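Local structure of pectate lyase (Pectobacterium carotovorum, 4U49) at residues A[29-34]-A[213-218]; A[193-198]-A[226-231]; A[238-243]-A[267-272]. The protein catalyses the calcium-dependent eliminative cleavage of pectate into unsaturated oligogalacturonides, and probably also acts inside the chains of highly methylated pectins. All coordinates share one frame; numbering follows the deposited sequence.

Overall arrangement
The three contacts lie within a protein built of strands and loops. Interaction 1 joins the N-terminal antiparallel strands to strand 213-216 of the parallel beta-helix; interactions 2 and 3 lie within that helix. The centres of interactions 1 and 2 are about 13 Å apart. Those of interactions 2 and 3 are about 15 Å apart, and those of interactions 1 and 3 about 21 Å. Along the chain the segments of interactions 1 and 2 alternate, whereas 238-243 and 267-272 follow later. Interactions 1 and 2 meet at the calcium-binding residues Asp194, Ile195 and Asn216, with no ion bound to this chain. Gln231 hydrogen-bonds Thr238 and Asn268, joining the segment after the calcium region to interaction 3's paired strands.

Interaction 1 (A[29-34]-A[213-218]); sequences LKKDNA and VAHNTT
Most of this contact is concentrated on the His215 ring, which Lys31 covers and Asp32 meets at its edge. His215 CG is anti to the backbone N (chi1 171°), which carries the ring across to the hairpin turn. There ND1 donates to Asp32 OD1 at 2.6 Å. The oxygen uses its syn lone pair and lies near the ring plane, and carboxylate and imidazole are almost coplanar, although the N-H is bent well off the line (131°). The second oxygen, Asp32 OD2, stays 3.0 Å from His215 CE1. The carboxylate would tend to favour a charged ring, the nearby Lys31 ammonium to oppose it. Over one face runs the bent Lys31 chain: its CE sits 3.9 Å from the ring centroid in a CH-pi contact, while CG lies above the ND1 side at 3.8 Å. Lys31 NZ lies above the CG-CD2 side of the ring and makes a weak hydrogen bond with Glu193 O.

Packing is looser at the other end, where the buried Leu29 CD2 just meets Val213 CG1 at 4.0 Å. The two strand axes stay 9.8 Å apart here, so side chains alone bridge them. Toward solvent the turn opens at Asp32 and the exposed Asn33. Thr247 of strand 244-247 holds Asp32 OD1 from a second side, and Tyr36 and Ser38 of strand 34-41 cover Val213, so the contact is wedged between the N-terminal antiparallel sheet and neighbouring coils of the beta-helix.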
loop_
_atom_site.group_PDB
_atom_site.type_symbol
_atom_site.label_atom_id
_atom_site.label_comp_id
_atom_site.label_asym_id
_atom_site.label_seq_id
_atom_site.Cartn_x
_atom_site.Cartn_y
_atom_site.Cartn_z
ATOM N N LEU A 29 -0.222 6.706 -12.099
ATOM C CA LEU A 29 0.994 7.418 -11.748
ATOM C C LEU A 29 2.069 7.080 -12.771
ATOM O O LEU A 29 2.522 5.938 -12.848
ATOM C CB LEU A 29 1.460 7.047 -10.338
ATOM C CG LEU A 29 2.749 7.715 -9.857
ATOM C CD1 LEU A 29 2.547 9.214 -9.707
ATOM C CD2 LEU A 29 3.235 7.097 -8.549
ATOM N N LYS A 30 2.449 8.064 -13.578
ATOM C CA LYS A 30 3.556 7.887 -14.510
ATOM C C LYS A 30 4.828 8.376 -13.832
ATOM O O LYS A 30 5.034 9.578 -13.664
ATOM C CB LYS A 30 3.296 8.635 -15.821
ATOM C CG LYS A 30 4.322 8.357 -16.912
ATOM C CD LYS A 30 3.893 8.949 -18.246
ATOM C CE LYS A 30 5.007 8.828 -19.275
ATOM N NZ LYS A 30 4.570 9.296 -20.621
ATOM N N LYS A 31 5.671 7.430 -13.435
ATOM C CA LYS A 31 6.783 7.709 -12.535
ATOM C C LYS A 31 7.772 6.550 -12.542
ATOM O O LYS A 31 7.384 5.406 -12.775
ATOM C CB LYS A 31 6.261 7.952 -11.116
ATOM C CG LYS A 31 7.294 8.430 -10.112
ATOM C CD LYS A 31 7.580 9.907 -10.274
ATOM C CE LYS A 31 7.545 10.618 -8.929
ATOM N NZ LYS A 31 6.212 10.484 -8.275
ATOM N N ASP A 32 9.045 6.856 -12.292
ATOM C CA ASP A 32 10.098 5.847 -12.190
ATOM C C ASP A 32 10.181 4.957 -13.434
ATOM O O ASP A 32 10.348 3.742 -13.323
ATOM C CB ASP A 32 9.885 4.985 -10.939
ATOM C CG ASP A 32 9.823 5.811 -9.664
ATOM O OD1 ASP A 32 8.882 5.610 -8.867
ATOM O OD2 ASP A 32 10.718 6.657 -9.453
ATOM N N ASN A 33 10.056 5.578 -14.607
ATOM C CA ASN A 33 10.152 4.887 -15.895
ATOM C C ASN A 33 9.112 3.783 -16.061
ATOM O O ASN A 33 9.403 2.714 -16.599
ATOM C CB ASN A 33 11.555 4.309 -16.089
ATOM C CG ASN A 33 12.643 5.340 -15.871
ATOM O OD1 ASN A 33 13.565 5.127 -15.085
ATOM N ND2 ASN A 33 12.535 6.470 -16.563
ATOM N N ALA A 34 7.897 4.060 -15.600
ATOM C CA ALA A 34 6.793 3.116 -15.701
ATOM C C ALA A 34 5.476 3.861 -15.560
ATOM O O ALA A 34 5.453 5.004 -15.109
ATOM C CB ALA A 34 6.910 2.038 -14.636
ATOM N N VAL A 213 -0.758 2.858 -4.880
ATOM C CA VAL A 213 0.634 2.940 -5.309
ATOM C C VAL A 213 1.366 3.948 -4.430
ATOM O O VAL A 213 0.887 5.062 -4.234
ATOM C CB VAL A 213 0.763 3.366 -6.794
ATOM C CG1 VAL A 213 2.229 3.439 -7.202
ATOM C CG2 VAL A 213 0.000 2.415 -7.709
ATOM N N ALA A 214 2.520 3.561 -3.894
ATOM C CA ALA A 214 3.280 4.454 -3.024
ATOM C C ALA A 214 4.712 4.640 -3.516
ATOM O O ALA A 214 5.498 3.694 -3.557
ATOM C CB ALA A 214 3.278 3.927 -1.600
ATOM N N HIS A 215 5.043 5.873 -3.885
ATOM C CA HIS A 215 6.382 6.199 -4.344
ATOM C C HIS A 215 7.228 6.762 -3.208
ATOM O O HIS A 215 6.731 7.506 -2.363
ATOM C CB HIS A 215 6.323 7.201 -5.499
ATOM C CG HIS A 215 7.659 7.756 -5.881
ATOM N ND1 HIS A 215 8.501 7.127 -6.771
ATOM C CD2 HIS A 215 8.306 8.877 -5.479
ATOM C CE1 HIS A 215 9.607 7.839 -6.906
ATOM N NE2 HIS A 215 9.511 8.905 -6.134
ATOM N N ASN A 216 8.507 6.400 -3.196
ATOM C CA ASN A 216 9.446 6.935 -2.217
ATOM C C ASN A 216 10.817 7.179 -2.840
ATOM O O ASN A 216 11.203 6.500 -3.790
ATOM C CB ASN A 216 9.575 5.988 -1.022
ATOM C CG ASN A 216 10.404 6.581 0.106
ATOM O OD1 ASN A 216 9.944 7.467 0.823
ATOM N ND2 ASN A 216 11.633 6.094 0.267
ATOM N N THR A 217 11.534 8.166 -2.310
ATOM C CA THR A 217 12.916 8.429 -2.705
ATOM C C THR A 217 13.804 8.379 -1.466
ATOM O O THR A 217 13.452 8.934 -0.429
ATOM C CB THR A 217 13.080 9.803 -3.386
ATOM O OG1 THR A 217 12.869 10.843 -2.423
ATOM C CG2 THR A 217 12.089 9.966 -4.526
ATOM N N THR A 218 14.948 7.712 -1.575
ATOM C CA THR A 218 15.850 7.560 -0.434
ATOM C C THR A 218 16.511 8.874 -0.018
ATOM O O THR A 218 16.871 9.692 -0.867
ATOM C CB THR A 218 16.958 6.532 -0.724
ATOM O OG1 THR A 218 17.407 6.680 -2.076
ATOM C CG2 THR A 218 16.446 5.115 -0.517
#

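Interaction 2 (A[193-198]-A[226-231]); sequences EDICED and DKVLQQ
Asp226 enters with its side chain turned to Asn216, a weak hydrogen bond at the calcium region, and Lys227 then makes the main polar contact. Its backbone N reaches a water at 2.8 Å, and this water donates to Glu197 O, tying the two backbones together. The Lys227 side chain leaves in the crowded position between backbone N and carbonyl carbon (chi1 66°) and bends at chi2 and chi4, curling over Asp198. Its NZ lies 2.8 Å from Asp198 OD1 in a salt bridge, approaching from above the carboxylate plane. A second water, 2.9 Å from Lys227 NZ, donates to Glu197 OE2, whose partner oxygen OE1 is held by Gln153. Asp198 directly, and Glu197 through water, would stabilise the ammonium charge.

Val228 follows, its two methyls both 4.2 Å from Ile195 CD1, which comes in crosswise as the apolar part of the contact. The backbone is extended from Leu229 on. The Gln230 side chain bends at chi2 (23°), and its CB packs 3.2 Å from Asp198 OD1, the oxygen that Lys227 grips. Gln231 turns off to Thr238 and Asn268.

Segment 193-198 carries the calcium-binding Asp194 and Ile195, empty of metal here, and Cys196 is disulfide-bonded to Cys146. The arrangement is a loop before strand 200-202 packed on the segment leading into strand 229-230 of the next coil of a right-handed parallel beta-helix, beside a pectate lyase calcium site.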
loop_
_atom_site.group_PDB
_atom_site.type_symbol
_atom_site.label_atom_id
_atom_site.label_comp_id
_atom_site.label_asym_id
_atom_site.label_seq_id
_atom_site.Cartn_x
_atom_site.Cartn_y
_atom_site.Cartn_z
ATOM N N GLU A 193 2.197 10.065 -3.891
ATOM C CA GLU A 193 3.143 10.548 -4.892
ATOM C C GLU A 193 4.563 10.613 -4.350
ATOM O O GLU A 193 5.528 10.498 -5.106
ATOM C CB GLU A 193 2.711 11.917 -5.414
ATOM C CG GLU A 193 1.349 11.881 -6.075
ATOM C CD GLU A 193 1.152 12.998 -7.074
ATOM O OE1 GLU A 193 1.194 14.178 -6.664
ATOM O OE2 GLU A 193 0.949 12.691 -8.270
ATOM N N ASP A 194 4.682 10.784 -3.038
ATOM C CA ASP A 194 5.977 10.765 -2.369
ATOM C C ASP A 194 5.762 10.646 -0.868
ATOM O O ASP A 194 5.313 11.594 -0.225
ATOM C CB ASP A 194 6.785 12.026 -2.697
ATOM C CG ASP A 194 8.245 11.907 -2.301
ATOM O OD1 ASP A 194 8.844 10.837 -2.535
ATOM O OD2 ASP A 194 8.797 12.887 -1.755
ATOM N N ILE A 195 6.067 9.475 -0.317
ATOM C CA ILE A 195 5.924 9.244 1.115
ATOM C C ILE A 195 6.776 10.230 1.902
ATOM O O ILE A 195 7.968 10.373 1.643
ATOM C CB ILE A 195 6.326 7.814 1.516
ATOM C CG1 ILE A 195 5.396 6.789 0.864
ATOM C CG2 ILE A 195 6.301 7.658 3.036
ATOM C CD1 ILE A 195 5.748 5.355 1.200
ATOM N N CYS A 196 6.149 10.918 2.848
ATOM C CA CYS A 196 6.872 11.822 3.733
ATOM C C CYS A 196 7.347 11.056 4.971
ATOM O O CYS A 196 8.431 10.475 4.959
ATOM C CB CYS A 196 5.992 13.013 4.114
ATOM S SG CYS A 196 6.786 14.251 5.176
ATOM N N GLU A 197 6.536 11.030 6.026
ATOM C CA GLU A 197 6.900 10.289 7.235
ATOM C C GLU A 197 6.515 8.813 7.109
ATOM O O GLU A 197 7.378 7.938 7.050
ATOM C CB GLU A 197 6.242 10.904 8.475
ATOM C CG GLU A 197 6.696 10.262 9.778
ATOM C CD GLU A 197 6.009 10.843 11.003
ATOM O OE1 GLU A 197 5.290 11.854 10.868
ATOM O OE2 GLU A 197 6.194 10.283 12.104
ATOM N N ASP A 198 5.213 8.547 7.079
ATOM C CA ASP A 198 4.692 7.211 6.802
ATOM C C ASP A 198 3.661 7.300 5.685
ATOM O O ASP A 198 3.142 8.379 5.397
ATOM C CB ASP A 198 4.051 6.589 8.048
ATOM C CG ASP A 198 5.034 6.403 9.186
ATOM O OD1 ASP A 198 5.706 5.352 9.223
ATOM O OD2 ASP A 198 5.124 7.296 10.051
ATOM N N ASP A 226 13.585 4.987 6.174
ATOM C CA ASP A 226 12.281 5.108 5.533
ATOM C C ASP A 226 11.406 3.898 5.832
ATOM O O ASP A 226 11.881 2.762 5.852
ATOM C CB ASP A 226 12.442 5.284 4.022
ATOM C CG ASP A 226 13.123 6.589 3.655
ATOM O OD1 ASP A 226 13.861 6.616 2.647
ATOM O OD2 ASP A 226 12.921 7.587 4.379
ATOM N N LYS A 227 10.124 4.147 6.078
ATOM C CA LYS A 227 9.189 3.068 6.366
ATOM C C LYS A 227 7.803 3.400 5.827
ATOM O O LYS A 227 7.355 4.546 5.885
ATOM C CB LYS A 227 9.131 2.790 7.870
ATOM C CG LYS A 227 8.560 3.926 8.692
ATOM C CD LYS A 227 9.314 4.110 9.996
ATOM C CE LYS A 227 8.564 5.055 10.924
ATOM N NZ LYS A 227 8.180 6.326 10.237
ATOM N N VAL A 228 7.129 2.389 5.296
ATOM C CA VAL A 228 5.842 2.592 4.646
ATOM C C VAL A 228 4.684 2.517 5.633
ATOM O O VAL A 228 3.811 3.386 5.649
ATOM C CB VAL A 228 5.615 1.548 3.541
ATOM C CG1 VAL A 228 4.302 1.816 2.818
ATOM C CG2 VAL A 228 6.786 1.544 2.571
ATOM N N LEU A 229 4.683 1.471 6.451
ATOM C CA LEU A 229 3.555 1.180 7.332
ATOM C C LEU A 229 3.958 1.276 8.796
ATOM O O LEU A 229 5.056 0.908 9.164
ATOM C CB LEU A 229 3.004 -0.207 7.049
ATOM C CG LEU A 229 2.489 -0.417 5.634
ATOM C CD1 LEU A 229 2.004 -1.839 5.430
ATOM C CD2 LEU A 229 1.385 0.583 5.312
ATOM N N GLN A 230 3.073 1.769 9.641
ATOM C CA GLN A 230 3.447 2.054 11.004
ATOM C C GLN A 230 2.289 1.525 11.834
ATOM O O GLN A 230 1.122 1.663 11.439
ATOM C CB GLN A 230 3.734 3.557 11.041
ATOM C CG GLN A 230 4.446 4.277 12.147
ATOM C CD GLN A 230 5.349 3.442 12.993
ATOM O OE1 GLN A 230 6.335 2.828 12.500
ATOM N NE2 GLN A 230 5.196 3.650 14.311
ATOM N N GLN A 231 2.624 0.826 12.917
ATOM C CA GLN A 231 1.641 0.036 13.664
ATOM C C GLN A 231 2.079 -0.170 15.114
ATOM O O GLN A 231 2.695 -1.182 15.458
ATOM C CB GLN A 231 1.424 -1.335 13.007
ATOM C CG GLN A 231 0.263 -2.144 13.573
ATOM C CD GLN A 231 0.050 -3.478 12.853
ATOM O OE1 GLN A 231 0.244 -3.575 11.642
ATOM N NE2 GLN A 231 -0.337 -4.515 13.605
HETATM O O HOH W 1 9.399 6.874 5.691
HETATM O O HOH W 2 7.619 8.330 12.324
#

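Interaction 3 (A[238-243]-A[267-272]); sequences TIVQGN and RNLTII. Unlike the reference sequence in segment 238-243: Asn243 (reference Lys).
Side chains on the paired strands 238-241 and 267-271 alternate between two faces, and like positions stand over each other. On one face Thr238 and Leu269 cross obliquely, CG2 of Thr238 lying 4.1 Å from CD1 of Leu269; Val240 lies over Ile271 beside them. Leu269 CG is anti to its backbone N (chi1 173°), which swings CD1 back under Thr238. This row is buried: Leu269 touches Ala284 and Ile271 touches Ile283, both of strand 282-287, while Thr238 OG1 is hydrogen-bonded to Gln231.

The other face bears Ile239 and Thr270, with OG1 of Thr270 hydrogen-bonded to His237. Past the paired residues, Gln241 and Ile272 run side by side in the same direction, CB to CB 3.7 Å. Gln241 CG takes the crowded position between backbone N and carbonyl carbon (chi1 67°), and its OE1 comes 3.5 Å from Ile272 CD1. That same methyl lies 3.8 Å from Ile239 CG2.

Four backbone bonds fix this orientation. Thr270 N donates to Thr238 O at 2.8 Å and Val240 N to Thr270 O at 2.8 Å, both nearly along the C=O axis, so Thr270 clasps the neighbouring strand by both N-H and carbonyl. Thr238 N to Asn268 O precedes them, and the more bent Ile272 N to Val240 O closes the row. Such in-register parallel pairing, each coil adding one strand to this sheet, with a mostly apolar row of aligned side chains on the buried face, characterises the right-handed parallel beta-helix of pectate lyases.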
loop_
_atom_site.group_PDB
_atom_site.type_symbol
_atom_site.label_atom_id
_atom_site.label_comp_id
_atom_site.label_asym_id
_atom_site.label_seq_id
_atom_site.Cartn_x
_atom_site.Cartn_y
_atom_site.Cartn_z
ATOM N N THR A 238 -2.671 -5.222 10.311
ATOM C CA THR A 238 -2.639 -4.517 9.037
ATOM C C THR A 238 -2.662 -5.527 7.900
ATOM O O THR A 238 -1.870 -6.475 7.883
ATOM C CB THR A 238 -1.401 -3.610 8.901
ATOM O OG1 THR A 238 -1.475 -2.546 9.862
ATOM C CG2 THR A 238 -1.326 -3.013 7.502
ATOM N N ILE A 239 -3.588 -5.322 6.967
ATOM C CA ILE A 239 -3.748 -6.186 5.806
ATOM C C ILE A 239 -3.423 -5.423 4.526
ATOM O O ILE A 239 -3.914 -4.314 4.315
ATOM C CB ILE A 239 -5.188 -6.746 5.711
ATOM C CG1 ILE A 239 -5.552 -7.520 6.979
ATOM C CG2 ILE A 239 -5.341 -7.632 4.479
ATOM C CD1 ILE A 239 -6.969 -8.074 6.972
ATOM N N VAL A 240 -2.584 -6.021 3.686
ATOM C CA VAL A 240 -2.212 -5.440 2.402
ATOM C C VAL A 240 -2.682 -6.345 1.268
ATOM O O VAL A 240 -2.229 -7.483 1.156
ATOM C CB VAL A 240 -0.685 -5.234 2.293
ATOM C CG1 VAL A 240 -0.309 -4.727 0.914
ATOM C CG2 VAL A 240 -0.190 -4.279 3.377
ATOM N N GLN A 241 -3.590 -5.844 0.433
ATOM C CA GLN A 241 -4.160 -6.660 -0.639
ATOM C C GLN A 241 -4.370 -5.861 -1.927
ATOM O O GLN A 241 -4.014 -4.687 -2.005
ATOM C CB GLN A 241 -5.486 -7.287 -0.182
ATOM C CG GLN A 241 -6.620 -6.291 0.052
ATOM C CD GLN A 241 -7.789 -6.895 0.810
ATOM O OE1 GLN A 241 -7.621 -7.437 1.900
ATOM N NE2 GLN A 241 -8.984 -6.800 0.236
ATOM N N GLY A 242 -4.937 -6.507 -2.942
ATOM C CA GLY A 242 -5.202 -5.847 -4.211
ATOM C C GLY A 242 -3.949 -5.439 -4.966
ATOM O O GLY A 242 -3.985 -4.528 -5.794
ATOM N N ASN A 243 -2.844 -6.119 -4.675
ATOM C CA ASN A 243 -1.554 -5.854 -5.307
ATOM C C ASN A 243 -1.090 -4.410 -5.113
ATOM O O ASN A 243 -0.626 -3.767 -6.057
ATOM C CB ASN A 243 -1.609 -6.193 -6.800
ATOM C CG ASN A 243 -0.233 -6.417 -7.392
ATOM O OD1 ASN A 243 0.728 -6.682 -6.667
ATOM N ND2 ASN A 243 -0.129 -6.312 -8.713
ATOM N N ARG A 267 1.613 -7.809 17.258
ATOM C CA ARG A 267 1.325 -6.888 16.171
ATOM C C ARG A 267 1.367 -7.698 14.884
ATOM O O ARG A 267 2.392 -8.300 14.560
ATOM C CB ARG A 267 2.331 -5.738 16.123
ATOM C CG ARG A 267 2.411 -4.913 17.396
ATOM C CD ARG A 267 3.305 -3.706 17.181
ATOM N NE ARG A 267 3.430 -2.888 18.382
ATOM C CZ ARG A 267 4.503 -2.881 19.163
ATOM N NH1 ARG A 267 5.545 -3.644 18.856
ATOM N NH2 ARG A 267 4.542 -2.105 20.240
ATOM N N ASN A 268 0.257 -7.729 14.156
ATOM C CA ASN A 268 0.140 -8.641 13.025
ATOM C C ASN A 268 0.095 -7.952 11.668
ATOM O O ASN A 268 -0.484 -6.877 11.517
ATOM C CB ASN A 268 -1.103 -9.515 13.194
ATOM C CG ASN A 268 -1.036 -10.378 14.434
ATOM O OD1 ASN A 268 0.021 -10.901 14.782
ATOM N ND2 ASN A 268 -2.166 -10.525 15.113
ATOM N N LEU A 269 0.719 -8.594 10.688
ATOM C CA LEU A 269 0.713 -8.128 9.306
ATOM C C LEU A 269 0.300 -9.259 8.383
ATOM O O LEU A 269 0.809 -10.372 8.496
ATOM C CB LEU A 269 2.093 -7.609 8.895
ATOM C CG LEU A 269 2.252 -7.243 7.414
ATOM C CD1 LEU A 269 1.574 -5.916 7.104
ATOM C CD2 LEU A 269 3.719 -7.211 6.989
ATOM N N THR A 270 -0.622 -8.983 7.471
ATOM C CA THR A 270 -0.932 -9.951 6.431
ATOM C C THR A 270 -0.803 -9.309 5.061
ATOM O O THR A 270 -1.508 -8.352 4.740
ATOM C CB THR A 270 -2.342 -10.541 6.588
ATOM O OG1 THR A 270 -2.447 -11.198 7.858
ATOM C CG2 THR A 270 -2.616 -11.547 5.482
ATOM N N ILE A 271 0.118 -9.827 4.259
ATOM C CA ILE A 271 0.240 -9.389 2.881
ATOM C C ILE A 271 -0.472 -10.405 2.005
ATOM O O ILE A 271 0.049 -11.488 1.759
ATOM C CB ILE A 271 1.705 -9.255 2.428
ATOM C CG1 ILE A 271 2.457 -8.244 3.295
ATOM C CG2 ILE A 271 1.771 -8.843 0.963
ATOM C CD1 ILE A 271 3.918 -8.111 2.919
ATOM N N ILE A 272 -1.676 -10.065 1.563
ATOM C CA ILE A 272 -2.421 -10.948 0.674
ATOM C C ILE A 272 -1.811 -10.881 -0.727
ATOM O O ILE A 272 -1.593 -11.907 -1.373
ATOM C CB ILE A 272 -3.915 -10.584 0.635
ATOM C CG1 ILE A 272 -4.509 -10.670 2.046
ATOM C CG2 ILE A 272 -4.661 -11.500 -0.327
ATOM C CD1 ILE A 272 -6.018 -10.499 2.104
#